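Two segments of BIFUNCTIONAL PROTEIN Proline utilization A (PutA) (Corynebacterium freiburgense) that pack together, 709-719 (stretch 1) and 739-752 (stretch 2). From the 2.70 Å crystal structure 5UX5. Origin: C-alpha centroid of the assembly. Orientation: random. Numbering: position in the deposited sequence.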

# COMPACT_ATOMS: atom_id res chain seq x y z
N ALA A 709 10.15 -8.68 -3.56
CA ALA A 709 9.21 -9.79 -3.43
C ALA A 709 9.00 -10.16 -1.97
O ALA A 709 7.86 -10.28 -1.52
CB ALA A 709 9.69 -10.99 -4.23
N VAL A 710 10.09 -10.27 -1.20
CA VAL A 710 9.97 -10.62 0.22
C VAL A 710 9.11 -9.60 0.96
O VAL A 710 8.23 -9.96 1.75
CB VAL A 710 11.36 -10.74 0.88
CG1 VAL A 710 11.22 -10.61 2.39
CG2 VAL A 710 12.01 -12.06 0.54
N ALA A 711 9.38 -8.32 0.76
CA ALA A 711 8.57 -7.29 1.42
C ALA A 711 7.08 -7.40 1.05
O ALA A 711 6.21 -7.22 1.91
CB ALA A 711 9.09 -5.90 1.06
N ASP A 712 6.77 -7.69 -0.21
CA ASP A 712 5.36 -7.80 -0.54
C ASP A 712 4.78 -9.12 -0.10
O ASP A 712 3.62 -9.17 0.31
CB ASP A 712 5.12 -7.60 -2.04
CG ASP A 712 5.31 -6.16 -2.46
OD1 ASP A 712 4.98 -5.24 -1.68
OD2 ASP A 712 5.83 -5.94 -3.57
N VAL A 713 5.56 -10.20 -0.13
CA VAL A 713 5.03 -11.47 0.35
C VAL A 713 4.74 -11.40 1.85
O VAL A 713 3.65 -11.76 2.30
CB VAL A 713 5.97 -12.62 0.04
CG1 VAL A 713 5.49 -13.77 0.83
CG2 VAL A 713 5.98 -12.92 -1.45
N TYR A 714 5.69 -10.89 2.65
CA TYR A 714 5.48 -10.98 4.09
C TYR A 714 4.42 -10.00 4.55
O TYR A 714 3.58 -10.33 5.39
CB TYR A 714 6.81 -10.84 4.88
CG TYR A 714 7.25 -9.44 5.31
CD1 TYR A 714 6.67 -8.81 6.39
CD2 TYR A 714 8.29 -8.79 4.65
CE1 TYR A 714 7.05 -7.54 6.77
CE2 TYR A 714 8.70 -7.52 5.03
CZ TYR A 714 8.07 -6.90 6.09
OH TYR A 714 8.47 -5.63 6.49
N LYS A 715 4.38 -8.81 3.96
CA LYS A 715 3.32 -7.87 4.31
C LYS A 715 1.94 -8.37 3.89
O LYS A 715 0.96 -8.09 4.57
CB LYS A 715 3.57 -6.51 3.67
CG LYS A 715 4.79 -5.81 4.22
CD LYS A 715 5.04 -4.41 3.64
CE LYS A 715 6.43 -3.93 4.02
NZ LYS A 715 7.18 -3.49 2.81
N SER A 716 1.84 -9.12 2.78
CA SER A 716 0.55 -9.64 2.33
C SER A 716 0.10 -10.85 3.13
O SER A 716 -1.11 -11.09 3.25
CB SER A 716 0.57 -10.02 0.85
OG SER A 716 0.71 -8.90 -0.01
N ALA A 717 1.06 -11.62 3.65
CA ALA A 717 0.74 -12.78 4.45
C ALA A 717 0.28 -12.41 5.84
O ALA A 717 -0.62 -13.06 6.40
CB ALA A 717 1.96 -13.71 4.55
N PHE A 718 0.83 -11.33 6.40
CA PHE A 718 0.81 -11.12 7.83
C PHE A 718 0.13 -9.82 8.29
O PHE A 718 -0.08 -9.66 9.49
CB PHE A 718 2.25 -11.21 8.38
CG PHE A 718 2.88 -12.57 8.16
CD1 PHE A 718 2.18 -13.74 8.44
CD2 PHE A 718 4.16 -12.69 7.62
CE1 PHE A 718 2.75 -15.03 8.22
CE2 PHE A 718 4.74 -13.96 7.40
CZ PHE A 718 4.03 -15.13 7.69
N GLY A 719 -0.24 -8.92 7.38
CA GLY A 719 -1.05 -7.80 7.80
C GLY A 719 -2.34 -8.28 8.44
O GLY A 719 -2.94 -9.26 8.00
N ARG A 739 18.30 -15.28 -2.69
CA ARG A 739 18.24 -14.78 -1.33
C ARG A 739 16.82 -14.74 -0.76
O ARG A 739 16.66 -14.50 0.44
CB ARG A 739 18.88 -13.39 -1.28
CG ARG A 739 20.12 -13.28 -2.16
CD ARG A 739 20.90 -12.01 -1.87
NE ARG A 739 20.02 -10.86 -1.68
CZ ARG A 739 19.45 -10.19 -2.68
NH1 ARG A 739 19.68 -10.56 -3.93
NH2 ARG A 739 18.68 -9.16 -2.43
N PHE A 740 15.80 -15.02 -1.59
CA PHE A 740 14.40 -14.83 -1.21
C PHE A 740 14.07 -15.49 0.13
O PHE A 740 13.57 -14.84 1.05
CB PHE A 740 13.46 -15.37 -2.30
CG PHE A 740 12.00 -15.24 -1.94
CD1 PHE A 740 11.31 -14.06 -2.23
CD2 PHE A 740 11.33 -16.25 -1.29
CE1 PHE A 740 9.99 -13.90 -1.87
CE2 PHE A 740 10.01 -16.10 -0.92
CZ PHE A 740 9.33 -14.91 -1.22
N THR A 741 14.31 -16.80 0.23
CA THR A 741 13.81 -17.52 1.39
C THR A 741 14.51 -17.07 2.67
O THR A 741 13.85 -16.84 3.69
CB THR A 741 13.97 -19.03 1.20
OG1 THR A 741 13.65 -19.38 -0.16
CG2 THR A 741 13.04 -19.75 2.16
N ASP A 742 15.84 -16.93 2.63
CA ASP A 742 16.55 -16.42 3.80
C ASP A 742 15.95 -15.09 4.25
O ASP A 742 15.65 -14.90 5.43
CB ASP A 742 18.04 -16.23 3.50
CG ASP A 742 18.83 -17.51 3.53
OD1 ASP A 742 18.46 -18.51 4.22
OD2 ASP A 742 19.89 -17.49 2.86
N GLN A 743 15.78 -14.15 3.30
CA GLN A 743 15.27 -12.82 3.65
C GLN A 743 13.84 -12.88 4.17
O GLN A 743 13.49 -12.15 5.12
CB GLN A 743 15.34 -11.89 2.44
CG GLN A 743 16.75 -11.52 2.03
CD GLN A 743 17.25 -10.29 2.75
OE1 GLN A 743 17.54 -10.34 3.95
NE2 GLN A 743 17.36 -9.17 2.03
N LEU A 744 12.97 -13.70 3.55
CA LEU A 744 11.61 -13.86 4.05
C LEU A 744 11.62 -14.37 5.48
O LEU A 744 10.87 -13.87 6.33
CB LEU A 744 10.83 -14.82 3.16
CG LEU A 744 9.47 -15.28 3.71
CD1 LEU A 744 8.55 -14.08 3.84
CD2 LEU A 744 8.84 -16.38 2.87
N ILE A 745 12.48 -15.34 5.77
CA ILE A 745 12.58 -15.85 7.13
C ILE A 745 13.00 -14.74 8.09
O ILE A 745 12.38 -14.53 9.13
CB ILE A 745 13.55 -17.05 7.18
CG1 ILE A 745 12.90 -18.25 6.48
CG2 ILE A 745 13.94 -17.40 8.60
CD1 ILE A 745 13.79 -19.41 6.36
N ASP A 746 14.04 -13.98 7.72
CA ASP A 746 14.52 -12.89 8.57
C ASP A 746 13.42 -11.86 8.81
O ASP A 746 13.20 -11.41 9.95
CB ASP A 746 15.76 -12.26 7.94
CG ASP A 746 16.46 -11.27 8.88
OD1 ASP A 746 16.20 -11.32 10.10
OD2 ASP A 746 17.28 -10.46 8.40
N ALA A 747 12.72 -11.47 7.76
CA ALA A 747 11.65 -10.49 7.91
C ALA A 747 10.51 -11.01 8.79
O ALA A 747 9.90 -10.24 9.54
CB ALA A 747 11.14 -10.09 6.53
N THR A 748 10.18 -12.29 8.68
CA THR A 748 9.06 -12.82 9.45
C THR A 748 9.39 -12.92 10.94
O THR A 748 8.58 -12.54 11.79
CB THR A 748 8.65 -14.18 8.88
OG1 THR A 748 8.31 -14.00 7.51
CG2 THR A 748 7.44 -14.72 9.59
N ARG A 749 10.58 -13.44 11.27
CA ARG A 749 11.00 -13.45 12.66
C ARG A 749 11.05 -12.04 13.26
O ARG A 749 11.01 -11.91 14.49
CB ARG A 749 12.35 -14.15 12.80
CG ARG A 749 12.38 -15.59 12.32
CD ARG A 749 13.58 -16.37 12.94
NE ARG A 749 13.64 -17.79 12.57
CZ ARG A 749 12.83 -18.76 13.04
NH1 ARG A 749 11.84 -18.50 13.90
NH2 ARG A 749 13.00 -20.01 12.63
N THR A 750 11.15 -10.99 12.44
CA THR A 750 11.26 -9.62 12.95
C THR A 750 9.91 -8.95 13.28
O THR A 750 9.89 -7.98 14.04
CB THR A 750 12.07 -8.77 11.95
OG1 THR A 750 13.38 -9.32 11.82
CG2 THR A 750 12.24 -7.34 12.42
N LEU A 751 8.79 -9.44 12.77
CA LEU A 751 7.50 -8.83 13.11
C LEU A 751 7.26 -8.81 14.61
O LEU A 751 7.45 -9.82 15.30
CB LEU A 751 6.37 -9.59 12.42
CG LEU A 751 6.27 -9.40 10.92
CD1 LEU A 751 5.40 -10.49 10.36
CD2 LEU A 751 5.70 -8.01 10.63
N ARG A 752 6.78 -7.67 15.11
CA ARG A 752 6.47 -7.50 16.53
C ARG A 752 5.01 -7.90 16.75
O ARG A 752 4.09 -7.23 16.26
CB ARG A 752 6.66 -6.05 16.99
CG ARG A 752 8.04 -5.42 16.78
CD ARG A 752 9.24 -6.22 17.26
NE ARG A 752 10.46 -5.62 16.74
CZ ARG A 752 11.61 -6.26 16.54
NH1 ARG A 752 11.71 -7.57 16.83
NH2 ARG A 752 12.66 -5.60 16.05

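The most striking feature of this contact is how deeply Val710 enters the neighboring helix: its side chain sits as a knob in a hole formed by Phe740, Gln743, Leu744 and Ala747, and Val710 CG2 comes within 3.2 Å of Phe740 O. That carbonyl oxygen is already the acceptor for Leu744 N at 2.8 Å, so the methyl rests against a backbone whose polar groups are satisfied by the helix itself. A short, branched side chain suits the place, for it fills the hole without needing length. Here the two backbones draw close, with Val710 CA and Leu744 CA 5.3 Å apart.

The helices, 709-718 and 740-750, run in broadly the same direction, their axes crossing at -43° with a closest approach of 9.3 Å. Farther along, Tyr714 CA and Thr748 CA are 6.7 Å apart, and the rings of Tyr714 and Phe718 take up the packing there. No hydrogen bond joins the two stretches; the 519 Å² of surface they bury is held by close, chiefly apolar packing.

Phe740 leaves its backbone sideways, but its t rotamer (chi1 178°) brings the ring close to the first helix. Val710 CG2 lies over one face, 3.5 Å from Phe740 CD1, while two side chains meet the ring's edge: Ala709 CB is 3.8 Å from Phe740 CE1, and Val713 CG2 is 3.9 Å from Phe740 CZ. The flat ring thus offers surface to three small side chains at once.

Leu744 continues the seam, its CD1 lying 3.8 Å from Tyr714 CB and 4.3 Å from Val713 CG1. Next, the small side chain of Ala747 leaves room for an aromatic ring to lie against it. Ala747 CB stands 4.0 Å from the centroid of the Tyr714 ring and 27° off its normal, a CH-pi contact in which a weakly polarized methyl meets the electron-rich face.

Thr748 shows how a polar residue can be buried here. Its OG1 donates a hydrogen bond to Leu744 O at 2.8 Å, one turn back in its own helix, while its methyl remains available for packing: Thr748 CG2 approaches Phe718 CE2 to 3.6 Å.

Beyond the second helix, the CA-to-CB bond of Leu751 points toward the first stretch. Its methyls lie against both aromatics, with Leu751 CD1 3.7 Å from Phe718 CD2 and Leu751 CD2 4.1 Å from Tyr714 CE1. This branched side chain extends the apolar seam past the helical segment.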